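Local coordinates for protein CrmK (Actinoalloteichus sp. WH1-2216-6, PDB 5I1V) that acts as a flavin-dependent oxidase with covalently bound FAD, taking part in recycling shunt products during caerulomycin biosynthesis, at residues R21-R26 with G62-E67; V338-K343 with M405-D410; S344-G349 with V441-Y446; I378-R383 with S399-Y404. One frame throughout, in Å; residues are numbered along the deposited sequence.

Contacts 2, 3 and 4 lie in one antiparallel sheet, whereas contact 1 belongs to the loops that hold FAD. Strand 339-347 is shared by contacts 2 and 3, strand 400-408 by contacts 2 and 4. Contact 1 meets contact 2 where N24 ND2 donates to R340 O at 2.8 Å; their centres are about 10 Å apart. Further along the same strands, contacts 3 and 4, centres about 9 Å apart, are joined by the salt bridge of D346 OD2 with K401 NZ, 2.7 Å. FAD touches contacts 1 and 3: contact 1 carries one of the two covalent links, through H64, and contact 3 presents Y446 to flavin O2, although their centres are about 24 Å apart.

Contact 1 of 4, residues R21-R26 with G62-E67; sequences RADNYR and GGHCGE. With FAD (flavin-adenine dinucleotide), chain E.
With chi1 at 179°, D23 holds CG anti to its backbone N, and a chi1 of -89° at H64 brings the imidazole back toward it. D23 CB then sits over the ring face, 4.0 Å from the centroid of the H64 ring, in a CH-pi contact, while the carboxylate stacks on the imidazole with planes 23° apart. At the ring edge H64 ND1 is covalently bonded to FAD C8M; C124 is the other covalent site. A short acid suits position 23: water 1, 2.5 Å from D23 OD2, also lies within reach of H64 O. The carboxylate would probably favour positive charge on the imidazole, although its salt bridge with R340 would weaken this. D23 N donates to G63 O at 3.2 Å from above the carbonyl plane. Positive phi favours glycine at G63, and a CB would clash with A22 CB. G63 N donates to FAD O2A at 2.9 Å and C65 N to FAD O1A, so this turn grips the pyrophosphate. N24 OD1 accepts from R26 N in an Asx turn. The loop after helix 15-19 thus lies between the FAD loop that follows strand 57-60 and strand 339-347, where R26 packs on R339.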
# COMPACT_ATOMS: atom_id res chain seq x y z
N ARG A 21 -9.43 -11.24 -10.94
CA ARG A 21 -8.86 -9.95 -11.28
C ARG A 21 -7.54 -9.72 -10.56
O ARG A 21 -7.39 -10.09 -9.41
CB ARG A 21 -9.86 -8.87 -10.93
CG ARG A 21 -11.07 -8.90 -11.84
CD ARG A 21 -12.35 -8.43 -11.19
NE ARG A 21 -13.34 -8.34 -12.26
CZ ARG A 21 -14.10 -9.34 -12.70
NH1 ARG A 21 -14.90 -9.11 -13.72
NH2 ARG A 21 -14.12 -10.56 -12.10
N ALA A 22 -6.52 -9.24 -11.27
CA ALA A 22 -5.26 -8.95 -10.61
C ALA A 22 -4.86 -7.59 -11.12
O ALA A 22 -5.74 -6.78 -11.43
CB ALA A 22 -4.24 -10.04 -10.89
N ASP A 23 -3.56 -7.29 -11.22
CA ASP A 23 -3.14 -5.92 -11.46
C ASP A 23 -3.58 -5.37 -12.82
O ASP A 23 -3.71 -4.13 -13.02
CB ASP A 23 -1.62 -5.82 -11.35
CG ASP A 23 -1.12 -4.40 -11.61
OD1 ASP A 23 -1.56 -3.50 -10.86
OD2 ASP A 23 -0.37 -4.18 -12.60
N ASN A 24 -3.78 -6.24 -13.80
CA ASN A 24 -4.16 -5.76 -15.14
C ASN A 24 -5.57 -6.21 -15.47
O ASN A 24 -5.78 -7.39 -15.80
CB ASN A 24 -3.14 -6.22 -16.19
CG ASN A 24 -3.27 -5.46 -17.49
OD1 ASN A 24 -4.35 -4.93 -17.77
ND2 ASN A 24 -2.22 -5.47 -18.32
N TYR A 25 -6.53 -5.26 -15.43
CA TYR A 25 -7.95 -5.56 -15.65
C TYR A 25 -8.29 -5.95 -17.10
O TYR A 25 -9.43 -6.39 -17.38
CB TYR A 25 -8.90 -4.44 -15.11
CG TYR A 25 -9.44 -4.67 -13.69
CD1 TYR A 25 -8.58 -5.04 -12.66
CD2 TYR A 25 -10.81 -4.55 -13.37
CE1 TYR A 25 -9.05 -5.25 -11.36
CE2 TYR A 25 -11.29 -4.79 -12.05
CZ TYR A 25 -10.39 -5.14 -11.05
OH TYR A 25 -10.80 -5.40 -9.73
N ARG A 26 -7.32 -5.88 -18.01
CA ARG A 26 -7.55 -6.41 -19.34
C ARG A 26 -7.68 -7.92 -19.30
O ARG A 26 -8.28 -8.50 -20.19
CB ARG A 26 -6.44 -6.00 -20.31
CG ARG A 26 -6.31 -4.49 -20.52
CD ARG A 26 -5.00 -4.09 -21.20
NE ARG A 26 -4.89 -4.86 -22.38
CZ ARG A 26 -3.80 -5.38 -22.92
NH1 ARG A 26 -2.55 -5.19 -22.47
NH2 ARG A 26 -4.01 -6.13 -23.97
N GLY A 62 1.86 -12.60 -6.79
CA GLY A 62 1.36 -11.24 -6.61
C GLY A 62 0.46 -10.67 -7.66
O GLY A 62 -0.13 -9.56 -7.47
N GLY A 63 0.29 -11.37 -8.77
CA GLY A 63 -0.62 -10.89 -9.80
C GLY A 63 -0.17 -9.72 -10.64
O GLY A 63 -0.98 -9.13 -11.36
N HIS A 64 1.11 -9.39 -10.63
CA HIS A 64 1.59 -8.26 -11.42
C HIS A 64 1.94 -8.52 -12.84
O HIS A 64 2.44 -7.61 -13.52
CB HIS A 64 2.76 -7.59 -10.67
CG HIS A 64 2.25 -6.56 -9.77
ND1 HIS A 64 2.13 -5.25 -10.16
CD2 HIS A 64 1.67 -6.65 -8.55
CE1 HIS A 64 1.52 -4.56 -9.21
NE2 HIS A 64 1.22 -5.40 -8.23
N CYS A 65 1.68 -9.73 -13.34
CA CYS A 65 2.13 -10.04 -14.74
C CYS A 65 1.56 -8.97 -15.67
O CYS A 65 0.37 -8.69 -15.58
CB CYS A 65 1.50 -11.33 -15.22
SG CYS A 65 2.24 -11.99 -16.73
N GLY A 66 2.37 -8.50 -16.60
CA GLY A 66 1.91 -7.55 -17.60
C GLY A 66 1.10 -8.17 -18.73
O GLY A 66 0.41 -7.47 -19.42
N GLU A 67 1.09 -9.48 -18.87
CA GLU A 67 0.31 -10.16 -19.90
C GLU A 67 -0.60 -11.20 -19.25
O GLU A 67 -0.60 -11.32 -18.04
CB GLU A 67 1.23 -10.87 -20.88
CG GLU A 67 2.08 -9.96 -21.73
CD GLU A 67 1.29 -9.22 -22.83
OE1 GLU A 67 1.97 -8.61 -23.68
OE2 GLU A 67 0.04 -9.23 -22.85
PA FAD E . 2.15 -12.99 -11.18
O1A FAD E . 1.22 -12.30 -12.15
O2A FAD E . 1.48 -13.70 -10.04
O5B FAD E . 3.09 -13.98 -11.95
C5B FAD E . 4.01 -13.56 -12.95
C4B FAD E . 4.44 -14.77 -13.78
O4B FAD E . 5.23 -15.61 -12.91
C3B FAD E . 3.36 -15.68 -14.32
O3B FAD E . 3.87 -16.35 -15.46
C2B FAD E . 3.18 -16.69 -13.22
O2B FAD E . 2.45 -17.89 -13.53
C1B FAD E . 4.62 -16.87 -12.72
N9A FAD E . 4.67 -17.16 -11.27
C8A FAD E . 4.11 -16.48 -10.23
N7A FAD E . 4.31 -17.17 -9.05
C5A FAD E . 4.99 -18.25 -9.39
C6A FAD E . 5.53 -19.34 -8.61
N6A FAD E . 5.35 -19.28 -7.30
N1A FAD E . 6.18 -20.30 -9.27
C2A FAD E . 6.31 -20.31 -10.61
N3A FAD E . 5.88 -19.29 -11.41
C4A FAD E . 5.18 -18.30 -10.80
N1 FAD E . 10.13 -5.76 -11.64
C2 FAD E . 11.36 -5.35 -11.27
O2 FAD E . 12.35 -6.06 -11.48
N3 FAD E . 11.58 -4.17 -10.65
C4 FAD E . 10.63 -3.28 -10.38
O4 FAD E . 10.88 -2.22 -9.77
C4X FAD E . 9.26 -3.64 -10.73
N5 FAD E . 8.23 -2.78 -10.49
C5X FAD E . 6.98 -3.19 -10.73
C6 FAD E . 5.90 -2.40 -10.33
C7 FAD E . 4.57 -2.76 -10.56
C7M FAD E . 3.44 -1.83 -10.09
C8 FAD E . 4.34 -4.04 -11.26
C8M FAD E . 2.95 -4.51 -11.58
C9 FAD E . 5.40 -4.86 -11.67
C9A FAD E . 6.72 -4.48 -11.42
N10 FAD E . 7.80 -5.28 -11.81
C10 FAD E . 9.08 -4.91 -11.44
C1' FAD E . 7.64 -6.42 -12.71
C2' FAD E . 7.49 -7.69 -11.93
O2' FAD E . 8.77 -8.12 -11.52
C3' FAD E . 6.77 -8.75 -12.69
O3' FAD E . 5.46 -8.25 -13.07
C4' FAD E . 6.67 -10.06 -11.88
O4' FAD E . 6.61 -11.14 -12.81
C5' FAD E . 5.46 -10.04 -10.98
O5' FAD E . 5.47 -11.23 -10.19
P FAD E . 4.11 -11.58 -9.46
O1P FAD E . 3.59 -10.40 -8.72
O2P FAD E . 4.26 -12.87 -8.71
O3P FAD E . 3.13 -11.83 -10.72
O HOH W 1 0.18 -5.60 -14.62
O HOH W 2 -1.09 -7.71 -24.51
O HOH W 3 -0.07 -6.23 -21.77

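Contact 2 of 4, residues V338-K343 with M405-D410; sequences VRRKVK and MVAWTD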
# COMPACT_ATOMS: atom_id res chain seq x y z
N VAL A 338 -7.52 -1.21 -13.04
CA VAL A 338 -6.80 -0.51 -14.12
C VAL A 338 -6.37 -1.43 -15.24
O VAL A 338 -5.82 -2.52 -15.00
CB VAL A 338 -5.55 0.19 -13.54
CG1 VAL A 338 -4.77 0.91 -14.63
CG2 VAL A 338 -5.98 1.16 -12.46
N ARG A 339 -6.57 -0.96 -16.46
CA ARG A 339 -6.16 -1.69 -17.67
C ARG A 339 -4.79 -1.13 -18.09
O ARG A 339 -4.55 0.08 -17.96
CB ARG A 339 -7.21 -1.54 -18.75
CG ARG A 339 -8.59 -2.03 -18.36
CD ARG A 339 -9.67 -1.69 -19.38
NE ARG A 339 -9.68 -2.59 -20.53
CZ ARG A 339 -10.26 -3.80 -20.56
NH1 ARG A 339 -10.88 -4.28 -19.49
NH2 ARG A 339 -10.18 -4.55 -21.64
N ARG A 340 -3.89 -1.99 -18.54
CA ARG A 340 -2.49 -1.58 -18.78
C ARG A 340 -1.86 -2.27 -19.93
O ARG A 340 -2.21 -3.41 -20.26
CB ARG A 340 -1.57 -1.91 -17.58
CG ARG A 340 -2.16 -1.65 -16.23
CD ARG A 340 -1.26 -2.19 -15.11
NE ARG A 340 -1.88 -1.92 -13.81
CZ ARG A 340 -1.83 -0.75 -13.19
NH1 ARG A 340 -2.46 -0.58 -12.03
NH2 ARG A 340 -1.15 0.27 -13.73
N LYS A 341 -0.84 -1.62 -20.51
CA LYS A 341 0.06 -2.25 -21.42
C LYS A 341 1.48 -1.71 -21.11
O LYS A 341 1.69 -0.51 -20.93
CB LYS A 341 -0.34 -1.94 -22.85
CG LYS A 341 0.56 -2.48 -23.95
CD LYS A 341 0.49 -3.97 -24.11
CE LYS A 341 1.44 -4.48 -25.20
NZ LYS A 341 1.92 -5.88 -24.94
N VAL A 342 2.46 -2.61 -21.01
CA VAL A 342 3.84 -2.21 -20.72
C VAL A 342 4.77 -2.73 -21.80
O VAL A 342 4.49 -3.73 -22.46
CB VAL A 342 4.36 -2.67 -19.35
CG1 VAL A 342 3.55 -2.02 -18.22
CG2 VAL A 342 4.37 -4.21 -19.29
N LYS A 343 5.86 -2.01 -22.03
CA LYS A 343 6.92 -2.46 -22.89
C LYS A 343 8.27 -2.09 -22.23
O LYS A 343 8.34 -1.28 -21.33
CB LYS A 343 6.79 -1.82 -24.29
CG LYS A 343 5.50 -2.14 -25.03
CD LYS A 343 5.49 -1.54 -26.42
CE LYS A 343 4.31 -2.02 -27.22
NZ LYS A 343 4.66 -3.21 -28.04
N MET A 405 4.66 2.65 -20.53
CA MET A 405 3.40 2.25 -19.93
C MET A 405 2.24 3.18 -20.33
O MET A 405 2.44 4.38 -20.57
CB MET A 405 3.59 2.06 -18.42
CG MET A 405 2.87 2.98 -17.45
SD MET A 405 1.61 2.14 -16.39
CE MET A 405 2.28 0.52 -16.04
N VAL A 406 1.05 2.58 -20.48
CA VAL A 406 -0.23 3.28 -20.63
C VAL A 406 -1.15 2.57 -19.67
O VAL A 406 -1.08 1.32 -19.55
CB VAL A 406 -0.84 3.23 -22.05
CG1 VAL A 406 -0.09 4.13 -23.00
CG2 VAL A 406 -0.81 1.85 -22.63
N ALA A 407 -1.86 3.37 -18.88
CA ALA A 407 -2.86 2.87 -17.91
C ALA A 407 -4.18 3.60 -18.13
O ALA A 407 -4.21 4.82 -18.34
CB ALA A 407 -2.38 3.05 -16.52
N TRP A 408 -5.28 2.86 -18.13
CA TRP A 408 -6.59 3.46 -18.35
C TRP A 408 -7.67 2.59 -17.69
O TRP A 408 -7.39 1.50 -17.15
CB TRP A 408 -6.83 3.66 -19.85
CG TRP A 408 -7.03 2.42 -20.64
CD1 TRP A 408 -8.22 1.91 -21.05
CD2 TRP A 408 -6.03 1.51 -21.11
NE1 TRP A 408 -8.03 0.77 -21.77
CE2 TRP A 408 -6.69 0.48 -21.81
CE3 TRP A 408 -4.63 1.46 -21.01
CZ2 TRP A 408 -6.01 -0.56 -22.44
CZ3 TRP A 408 -3.96 0.41 -21.62
CH2 TRP A 408 -4.64 -0.57 -22.33
N THR A 409 -8.92 3.06 -17.72
CA THR A 409 -9.97 2.33 -17.04
C THR A 409 -11.12 1.90 -17.93
O THR A 409 -11.76 0.91 -17.63
CB THR A 409 -10.54 3.13 -15.86
OG1 THR A 409 -10.99 4.41 -16.32
CG2 THR A 409 -9.49 3.32 -14.76
N ASP A 410 -11.38 2.61 -19.02
CA ASP A 410 -12.55 2.28 -19.88
C ASP A 410 -12.17 1.28 -20.98
O ASP A 410 -11.30 1.57 -21.78
CB ASP A 410 -13.11 3.56 -20.51
CG ASP A 410 -14.42 3.33 -21.27
OD1 ASP A 410 -14.71 2.19 -21.74
OD2 ASP A 410 -15.16 4.31 -21.40
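Strands 339-343 and 405-408 are antiparallel neighbours in the large sheet of CrmK, their directions 174° apart. R339 with W408 and K341 with V406 are hydrogen-bonded pairs; R340 with A407 and V342 with M405 are non-hydrogen-bonded ones. The side chain of R339 runs across the indole of W408. Its CB lies over the face of the five-membered ring, 3.9 Å from that centroid; CG passes 3.9 Å from W408 O; CD lies 3.8 Å from T409 O. The chain bends at chi3, about the CG-CD bond, which sets R339 NE 3.9 Å from W408 NE1. That indole nitrogen lies at the edge of the guanidinium, whose plane is 65° from the indole, and NH2 forms a salt bridge with D414. The other carboxylate oxygen of D414 accepts from W408 NE1, so one acid fixes both groups. Tryptophan suits the place because its broad face lies against the R339 backbone and aliphatic carbons while its N-H meets an acid. An alanine here would lose that face and the N-H, and would probably leave the R339 side chain less well held. On the face bearing R340, V338 CG1 sits over the centre of the R340 guanidinium, the one paired with D23. The flexible thioether of M405 bends at chi2 and chi3 to bring its methyl alongside valine: M405 CE lies 3.6 Å from V342 CG1.

Contact 3 of 4, residues S344-G349 with V441-Y446; sequences SADLRG and VNTGAY. With FAD (flavin-adenine dinucleotide), chain E.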
# COMPACT_ATOMS: atom_id res chain seq x y z
N SER A 344 9.33 -2.67 -22.74
CA SER A 344 10.62 -2.60 -22.15
C SER A 344 11.67 -2.58 -23.25
O SER A 344 11.47 -3.19 -24.30
CB SER A 344 10.76 -3.85 -21.26
OG SER A 344 12.06 -4.35 -21.23
N ALA A 345 12.76 -1.86 -23.01
CA ALA A 345 13.93 -1.81 -23.93
C ALA A 345 15.14 -1.35 -23.11
O ALA A 345 15.11 -0.32 -22.44
CB ALA A 345 13.69 -0.88 -25.14
N ASP A 346 16.21 -2.12 -23.14
CA ASP A 346 17.41 -1.78 -22.38
C ASP A 346 18.54 -1.37 -23.28
O ASP A 346 18.65 -1.88 -24.37
CB ASP A 346 17.81 -2.99 -21.52
CG ASP A 346 16.71 -3.37 -20.55
OD1 ASP A 346 15.74 -2.54 -20.41
OD2 ASP A 346 16.82 -4.47 -19.95
N LEU A 347 19.37 -0.45 -22.78
CA LEU A 347 20.33 0.33 -23.59
C LEU A 347 21.72 0.20 -22.99
O LEU A 347 21.88 0.13 -21.76
CB LEU A 347 19.99 1.82 -23.58
CG LEU A 347 18.71 2.29 -24.26
CD1 LEU A 347 18.38 3.70 -23.82
CD2 LEU A 347 18.84 2.21 -25.78
N ARG A 348 22.73 0.22 -23.85
CA ARG A 348 24.13 0.34 -23.38
C ARG A 348 24.79 1.50 -24.13
O ARG A 348 25.99 1.73 -23.98
CB ARG A 348 24.90 -0.97 -23.59
CG ARG A 348 24.88 -1.45 -25.04
CD ARG A 348 25.34 -2.89 -25.21
NE ARG A 348 26.78 -2.97 -25.07
CZ ARG A 348 27.44 -3.37 -23.98
NH1 ARG A 348 26.81 -3.77 -22.87
NH2 ARG A 348 28.77 -3.37 -24.01
N GLY A 349 23.99 2.24 -24.88
CA GLY A 349 24.41 3.44 -25.59
C GLY A 349 23.21 4.35 -25.63
O GLY A 349 22.10 3.96 -25.18
N VAL A 441 23.86 -0.80 -29.19
CA VAL A 441 23.15 0.16 -28.37
C VAL A 441 22.04 -0.52 -27.57
O VAL A 441 21.88 -0.20 -26.40
CB VAL A 441 22.54 1.29 -29.21
CG1 VAL A 441 21.66 2.18 -28.33
CG2 VAL A 441 23.64 2.13 -29.86
N ASN A 442 21.26 -1.39 -28.19
CA ASN A 442 20.22 -2.11 -27.46
C ASN A 442 20.78 -3.39 -26.84
O ASN A 442 21.62 -4.02 -27.44
CB ASN A 442 19.07 -2.49 -28.39
CG ASN A 442 18.58 -1.32 -29.19
OD1 ASN A 442 17.99 -0.39 -28.66
ND2 ASN A 442 18.79 -1.38 -30.50
N THR A 443 20.33 -3.77 -25.65
CA THR A 443 20.72 -5.06 -25.08
C THR A 443 19.55 -6.06 -25.07
O THR A 443 19.73 -7.23 -24.72
CB THR A 443 21.20 -4.89 -23.64
OG1 THR A 443 20.16 -4.28 -22.87
CG2 THR A 443 22.43 -4.01 -23.60
N GLY A 444 18.37 -5.60 -25.45
CA GLY A 444 17.18 -6.43 -25.44
C GLY A 444 16.10 -5.89 -24.51
O GLY A 444 15.92 -4.68 -24.37
N ALA A 445 15.35 -6.79 -23.89
CA ALA A 445 14.24 -6.42 -23.02
C ALA A 445 14.15 -7.33 -21.82
O ALA A 445 14.78 -8.38 -21.81
CB ALA A 445 12.94 -6.47 -23.79
N TYR A 446 13.33 -6.93 -20.85
CA TYR A 446 13.23 -7.63 -19.57
C TYR A 446 12.03 -8.52 -19.49
O TYR A 446 10.91 -8.10 -19.66
CB TYR A 446 13.19 -6.54 -18.49
CG TYR A 446 13.16 -7.00 -17.05
CD1 TYR A 446 13.93 -8.06 -16.59
CD2 TYR A 446 12.40 -6.30 -16.13
CE1 TYR A 446 13.90 -8.44 -15.25
CE2 TYR A 446 12.37 -6.64 -14.79
CZ TYR A 446 13.10 -7.72 -14.36
OH TYR A 446 13.05 -8.05 -13.04
PA FAD E . 2.15 -12.99 -11.18
O1A FAD E . 1.22 -12.30 -12.15
O2A FAD E . 1.48 -13.70 -10.04
O5B FAD E . 3.09 -13.98 -11.95
C5B FAD E . 4.01 -13.56 -12.95
C4B FAD E . 4.44 -14.77 -13.78
O4B FAD E . 5.23 -15.61 -12.91
C3B FAD E . 3.36 -15.68 -14.32
O3B FAD E . 3.87 -16.35 -15.46
C2B FAD E . 3.18 -16.69 -13.22
O2B FAD E . 2.45 -17.89 -13.53
C1B FAD E . 4.62 -16.87 -12.72
N9A FAD E . 4.67 -17.16 -11.27
C8A FAD E . 4.11 -16.48 -10.23
N7A FAD E . 4.31 -17.17 -9.05
C5A FAD E . 4.99 -18.25 -9.39
C6A FAD E . 5.53 -19.34 -8.61
N6A FAD E . 5.35 -19.28 -7.30
N1A FAD E . 6.18 -20.30 -9.27
C2A FAD E . 6.31 -20.31 -10.61
N3A FAD E . 5.88 -19.29 -11.41
C4A FAD E . 5.18 -18.30 -10.80
N1 FAD E . 10.13 -5.76 -11.64
C2 FAD E . 11.36 -5.35 -11.27
O2 FAD E . 12.35 -6.06 -11.48
N3 FAD E . 11.58 -4.17 -10.65
C4 FAD E . 10.63 -3.28 -10.38
O4 FAD E . 10.88 -2.22 -9.77
C4X FAD E . 9.26 -3.64 -10.73
N5 FAD E . 8.23 -2.78 -10.49
C5X FAD E . 6.98 -3.19 -10.73
C6 FAD E . 5.90 -2.40 -10.33
C7 FAD E . 4.57 -2.76 -10.56
C7M FAD E . 3.44 -1.83 -10.09
C8 FAD E . 4.34 -4.04 -11.26
C8M FAD E . 2.95 -4.51 -11.58
C9 FAD E . 5.40 -4.86 -11.67
C9A FAD E . 6.72 -4.48 -11.42
N10 FAD E . 7.80 -5.28 -11.81
C10 FAD E . 9.08 -4.91 -11.44
C1' FAD E . 7.64 -6.42 -12.71
C2' FAD E . 7.49 -7.69 -11.93
O2' FAD E . 8.77 -8.12 -11.52
C3' FAD E . 6.77 -8.75 -12.69
O3' FAD E . 5.46 -8.25 -13.07
C4' FAD E . 6.67 -10.06 -11.88
O4' FAD E . 6.61 -11.14 -12.81
C5' FAD E . 5.46 -10.04 -10.98
O5' FAD E . 5.47 -11.23 -10.19
P FAD E . 4.11 -11.58 -9.46
O1P FAD E . 3.59 -10.40 -8.72
O2P FAD E . 4.26 -12.87 -8.71
O3P FAD E . 3.13 -11.83 -10.72
O HOH W 4 17.08 -0.70 -26.33
O HOH W 5 19.02 -6.26 -21.37
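Y446 makes the first-shell contact with the cofactor: its OH donates to FAD O2 at 2.6 Å, with the flavin oxygen at the edge of the phenol ring. Y446 OH is also hydrogen-bonded to N448, and the ring lies edge-to-face against Y138 and Y449. Tyrosine suits the place because a rigid ring carries its hydroxyl from the backbone to the flavin. CG stands anti to the backbone N, chi1 -177°, and that N is itself held: Y446 N donates to S344 OG at 2.9 Å and a nearly straight 166°. The small serine hydroxyl also touches A445 CB.

Further out, 441-446 borders strand 344-347, the short strand 442-444 being only weakly bonded. D346 N donates to G444 O at 2.9 Å, in the carbonyl plane, while T443 N reaches D346 O from above its plane. R348 N closes the far end on V441 O at 2.7 Å. G444 has backbone angles at which a CB would jam against the preceding carbonyl O. T443 OG1 packs 3.0 Å from D346 CB, and its methyl CG2 lies against R348 CD. Water 5 lies between T443 OG1 and D346 OD2, the oxygen salt-bridged to K401.

K401 also makes a cation-pi contact with Y446. This nearby positive charge would probably make the phenol a stronger donor, and the bond at O2 would tend to stabilise negative charge on the pyrimidine end of the flavin.

Contact 4 of 4, residues I378-R383 with S399-Y404; sequences IAYGGR and SLKTFY
Strands 374-379 and 400-408 run antiparallel here, the touching parts 152° apart in direction. I378 and K401 form a hydrogen-bonded pair: I378 N donates to K401 O at 2.7 Å and K401 N to I378 O at 3.0 Å, both in the carbonyl planes. A379 and L400 follow as a non-hydrogen-bonded pair, after which the ladder loosens. The bond from Y380 N to S399 O is weak, and water 6 accepts from Y380 N and lies 2.5 Å from S399 O. On its other side, strand 400-408 has a classic beta bulge, S399 and L400 both facing L347.

Y380 holds CG anti to its backbone N, chi1 -165°, and the aliphatic chain of K401 crosses the face of its ring obliquely. K401 CG meets CG of the Y380 ring; the bend at chi3 brings CE over the face, 3.8 Å from the ring centroid, and that at chi4 turns NZ away toward D346. A long, flexible lysine suits this course, its methylenes packing on an aromatic face before the amine reaches its acid. An alanine in place of Y380 would remove that face and probably leave the K401 chain less firmly guided. Beyond, I378 CD1 packs 3.9 Å from F403 CB.

K401 NZ is 5.1 Å from the centroid of the Y380 ring, at most a weak attraction. The carboxylate of D346 is its stronger partner, and beside it the ammonium probably keeps its charge.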
# COMPACT_ATOMS: atom_id res chain seq x y z
N ILE A 378 15.66 4.64 -16.74
CA ILE A 378 15.97 4.15 -15.39
C ILE A 378 17.44 3.80 -15.26
O ILE A 378 17.93 2.93 -15.94
CB ILE A 378 15.16 2.86 -15.12
CG1 ILE A 378 13.67 3.11 -15.36
CG2 ILE A 378 15.39 2.36 -13.68
CD1 ILE A 378 12.84 1.89 -15.66
N ALA A 379 18.13 4.49 -14.37
CA ALA A 379 19.53 4.28 -14.12
C ALA A 379 19.74 2.82 -13.67
O ALA A 379 18.87 2.26 -13.02
CB ALA A 379 20.00 5.21 -13.04
N TYR A 380 20.84 2.22 -14.11
CA TYR A 380 21.12 0.78 -13.90
C TYR A 380 22.63 0.57 -13.94
O TYR A 380 23.38 1.54 -13.85
CB TYR A 380 20.41 -0.00 -15.01
CG TYR A 380 20.24 -1.49 -14.84
CD1 TYR A 380 19.55 -2.05 -13.77
CD2 TYR A 380 20.76 -2.34 -15.78
CE1 TYR A 380 19.40 -3.42 -13.67
CE2 TYR A 380 20.60 -3.70 -15.72
CZ TYR A 380 19.91 -4.24 -14.65
OH TYR A 380 19.79 -5.63 -14.58
N GLY A 381 23.08 -0.69 -14.05
CA GLY A 381 24.49 -0.97 -14.12
C GLY A 381 25.10 -1.08 -12.74
O GLY A 381 24.57 -1.83 -11.88
N GLY A 382 26.26 -0.44 -12.55
CA GLY A 382 27.01 -0.59 -11.31
C GLY A 382 27.30 -2.05 -10.97
O GLY A 382 27.82 -2.80 -11.79
N ARG A 383 26.95 -2.42 -9.75
CA ARG A 383 27.20 -3.75 -9.22
C ARG A 383 26.53 -4.88 -10.03
O ARG A 383 27.01 -6.03 -10.06
CB ARG A 383 26.76 -3.73 -7.76
CG ARG A 383 27.01 -4.99 -6.98
CD ARG A 383 28.48 -5.25 -6.76
NE ARG A 383 28.79 -6.60 -7.22
CZ ARG A 383 29.81 -7.35 -6.81
NH1 ARG A 383 30.66 -6.91 -5.88
NH2 ARG A 383 29.98 -8.57 -7.33
N SER A 399 23.34 -0.65 -19.42
CA SER A 399 23.74 0.46 -18.58
C SER A 399 22.52 1.16 -18.03
O SER A 399 22.58 1.82 -17.00
CB SER A 399 24.51 1.51 -19.42
OG SER A 399 25.68 0.93 -19.93
N LEU A 400 21.41 1.03 -18.76
CA LEU A 400 20.26 1.84 -18.57
C LEU A 400 19.03 1.04 -19.04
O LEU A 400 19.11 0.32 -20.02
CB LEU A 400 20.44 3.14 -19.37
CG LEU A 400 19.46 4.22 -18.93
CD1 LEU A 400 20.11 5.56 -18.77
CD2 LEU A 400 18.31 4.25 -19.92
N LYS A 401 17.95 1.12 -18.29
CA LYS A 401 16.71 0.48 -18.65
C LYS A 401 15.67 1.53 -19.07
O LYS A 401 15.70 2.69 -18.59
CB LYS A 401 16.16 -0.34 -17.50
CG LYS A 401 17.03 -1.51 -17.12
CD LYS A 401 16.35 -2.37 -16.07
CE LYS A 401 16.71 -3.84 -16.20
NZ LYS A 401 16.00 -4.44 -17.34
N THR A 402 14.80 1.15 -19.99
CA THR A 402 13.68 2.00 -20.36
C THR A 402 12.41 1.14 -20.32
O THR A 402 12.43 -0.06 -20.59
CB THR A 402 13.81 2.67 -21.75
OG1 THR A 402 13.47 1.72 -22.77
CG2 THR A 402 15.22 3.25 -21.95
N PHE A 403 11.32 1.80 -19.99
CA PHE A 403 10.05 1.22 -19.67
C PHE A 403 9.00 2.14 -20.32
O PHE A 403 9.20 3.36 -20.35
CB PHE A 403 9.94 1.22 -18.14
CG PHE A 403 8.64 0.73 -17.61
CD1 PHE A 403 8.26 -0.59 -17.79
CD2 PHE A 403 7.80 1.57 -16.92
CE1 PHE A 403 7.04 -1.05 -17.29
CE2 PHE A 403 6.59 1.12 -16.41
CZ PHE A 403 6.21 -0.20 -16.60
N TYR A 404 7.94 1.56 -20.87
CA TYR A 404 6.84 2.25 -21.52
C TYR A 404 5.57 1.74 -20.86
O TYR A 404 5.46 0.53 -20.62
CB TYR A 404 6.75 1.90 -22.99
CG TYR A 404 7.97 2.22 -23.79
CD1 TYR A 404 9.18 1.57 -23.58
CD2 TYR A 404 7.91 3.18 -24.80
CE1 TYR A 404 10.29 1.87 -24.36
CE2 TYR A 404 9.02 3.49 -25.55
CZ TYR A 404 10.20 2.85 -25.34
OH TYR A 404 11.27 3.17 -26.16
O HOH W 6 22.48 4.05 -15.86